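PDB 4B7O: iron-regulated outer membrane protein from Neisseria meningitidis, which probably takes up iron across the outer membrane as a TonB-dependent transporter, with a beta-barrel around a plug domain. Local coordinates for residues 442-447 / 508-513. Numbering follows the deposited sequence.
Sequences KTDTGA and SRSPRL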
loop_
_atom_site.group_PDB
_atom_site.type_symbol
_atom_site.label_atom_id
_atom_site.label_comp_id
_atom_site.label_asym_id
_atom_site.label_seq_id
_atom_site.Cartn_x
_atom_site.Cartn_y
_atom_site.Cartn_z
ATOM N N LYS A 442 -0.258 16.106 12.868
ATOM C CA LYS A 442 -1.168 15.092 13.423
ATOM C C LYS A 442 -0.344 14.169 14.260
ATOM O O LYS A 442 0.688 13.666 13.796
ATOM C CB LYS A 442 -1.891 14.304 12.346
ATOM C CG LYS A 442 -2.996 13.435 12.939
ATOM C CD LYS A 442 -3.874 12.844 11.861
ATOM C CE LYS A 442 -3.307 11.516 11.402
ATOM N NZ LYS A 442 -4.196 10.975 10.338
ATOM N N THR A 443 -0.735 14.025 15.522
ATOM C CA THR A 443 -0.103 13.047 16.404
ATOM C C THR A 443 -1.094 11.892 16.626
ATOM O O THR A 443 -2.264 12.138 16.868
ATOM C CB THR A 443 0.216 13.687 17.757
ATOM O OG1 THR A 443 1.087 14.792 17.542
ATOM C CG2 THR A 443 0.874 12.704 18.702
ATOM N N ASP A 444 -0.639 10.652 16.482
ATOM C CA ASP A 444 -1.471 9.485 16.807
ATOM C C ASP A 444 -0.742 8.730 17.882
ATOM O O ASP A 444 0.482 8.540 17.797
ATOM C CB ASP A 444 -1.756 8.588 15.621
ATOM C CG ASP A 444 -2.743 9.191 14.639
ATOM O OD1 ASP A 444 -3.896 9.472 15.018
ATOM O OD2 ASP A 444 -2.390 9.358 13.441
ATOM N N THR A 445 -1.507 8.403 18.935
ATOM C CA THR A 445 -1.014 7.702 20.131
ATOM C C THR A 445 -1.899 6.462 20.478
ATOM O O THR A 445 -3.133 6.541 20.552
ATOM C CB THR A 445 -0.951 8.666 21.346
ATOM O OG1 THR A 445 -0.907 10.022 20.875
ATOM C CG2 THR A 445 0.285 8.394 22.152
ATOM N N GLY A 446 -1.240 5.342 20.715
ATOM C CA GLY A 446 -1.907 4.076 20.968
ATOM C C GLY A 446 -1.254 3.273 22.094
ATOM O O GLY A 446 -0.008 3.113 22.166
ATOM N N ALA A 447 -2.065 2.786 23.020
ATOM C CA ALA A 447 -1.583 1.673 23.839
ATOM C C ALA A 447 -2.583 0.535 23.684
ATOM O O ALA A 447 -3.772 0.757 23.420
ATOM C CB ALA A 447 -1.467 2.095 25.268
ATOM N N SER A 508 -9.853 2.145 14.989
ATOM C CA SER A 508 -10.150 3.525 14.555
ATOM C C SER A 508 -9.022 4.118 13.735
ATOM O O SER A 508 -7.862 3.770 13.914
ATOM C CB SER A 508 -10.497 4.452 15.721
ATOM O OG SER A 508 -9.571 4.217 16.767
ATOM N N ARG A 509 -9.387 5.014 12.843
ATOM C CA ARG A 509 -8.434 5.772 12.068
ATOM C C ARG A 509 -8.768 7.260 12.180
ATOM O O ARG A 509 -9.897 7.655 11.927
ATOM C CB ARG A 509 -8.554 5.351 10.638
ATOM C CG ARG A 509 -7.287 5.512 9.836
ATOM C CD ARG A 509 -7.422 4.647 8.600
ATOM N NE ARG A 509 -6.535 5.056 7.540
ATOM C CZ ARG A 509 -5.307 4.618 7.422
ATOM N NH1 ARG A 509 -4.844 3.736 8.285
ATOM N NH2 ARG A 509 -4.557 5.040 6.415
ATOM N N SER A 510 -7.777 8.051 12.591
ATOM C CA SER A 510 -7.854 9.529 12.646
ATOM C C SER A 510 -7.949 10.189 11.306
ATOM O O SER A 510 -7.429 9.680 10.322
ATOM C CB SER A 510 -6.576 10.069 13.303
ATOM O OG SER A 510 -5.395 9.550 12.691
ATOM N N PRO A 511 -8.618 11.347 11.242
ATOM C CA PRO A 511 -8.843 12.047 9.962
ATOM C C PRO A 511 -7.518 12.263 9.288
ATOM O O PRO A 511 -6.539 12.528 9.978
ATOM C CB PRO A 511 -9.361 13.409 10.397
ATOM C CG PRO A 511 -9.717 13.300 11.844
ATOM C CD PRO A 511 -9.392 11.945 12.340
ATOM N N ARG A 512 -7.458 12.114 7.977
ATOM C CA ARG A 512 -6.213 12.435 7.264
ATOM C C ARG A 512 -6.086 13.931 7.046
ATOM O O ARG A 512 -7.076 14.610 6.785
ATOM C CB ARG A 512 -6.129 11.738 5.923
ATOM C CG ARG A 512 -6.850 10.402 5.875
ATOM C CD ARG A 512 -6.385 9.331 6.866
ATOM N NE ARG A 512 -7.202 8.126 6.575
ATOM C CZ ARG A 512 -8.454 7.896 7.006
ATOM N NH1 ARG A 512 -9.080 8.718 7.862
ATOM N NH2 ARG A 512 -9.081 6.799 6.609
ATOM N N LEU A 513 -4.874 14.449 7.177
ATOM C CA LEU A 513 -4.592 15.840 6.767
ATOM C C LEU A 513 -4.882 16.001 5.282
ATOM O O LEU A 513 -4.744 15.071 4.507
ATOM C CB LEU A 513 -3.141 16.184 7.061
ATOM C CG LEU A 513 -2.670 15.907 8.497
ATOM C CD1 LEU A 513 -1.161 15.797 8.623
ATOM C CD2 LEU A 513 -3.189 16.942 9.493
#
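Asp444 and Ser510 face each other with CA atoms 7.6 Å apart, and Lys442 and Leu513 with CA atoms 7.5 Å apart; the backbones do not pair. Residues 442-447 are barrel strand, while 510-513 are loop following strand 498-509. Strands 458-472 and 478-493 lie between the two in barrel order. The link is therefore made by side chains of strand 441-455 reaching a serine side chain and a backbone carbonyl. Lys442 extends with CG anti to its backbone N (chi1 -170°), then bends at chi3. Lys442 NZ thereby donates a hydrogen bond to Pro511 O at 2.8 Å, from above the carbonyl plane (46° out of it). Lys442 NZ also makes a weak hydrogen bond to Ser510 OG at 3.0 Å. Ser510 OG in turn donates to Asp444 OD1 at 2.8 Å, on the syn side, tilted 19° out of the carboxylate plane. Asp444 OD2 is 3.9 Å from Lys442 NZ, a long salt bridge. At the base of the lysine, Leu513 CD1 and CD2 each lie 4.1 Å from Lys442 CB. Asp127, in the plug domain, forms a salt bridge with Lys442 NZ, and Arg385 on the neighbouring strand 376-391 forms one with Asp444 OD2. The contact is buried, and the salt bridge to the plug places it on the inner side of the barrel wall. Ser510 OG bridges ammonium and carboxylate, though its bond to the ammonium is weak, and Asp127 and Asp444 probably stabilise the buried charge of Lys442.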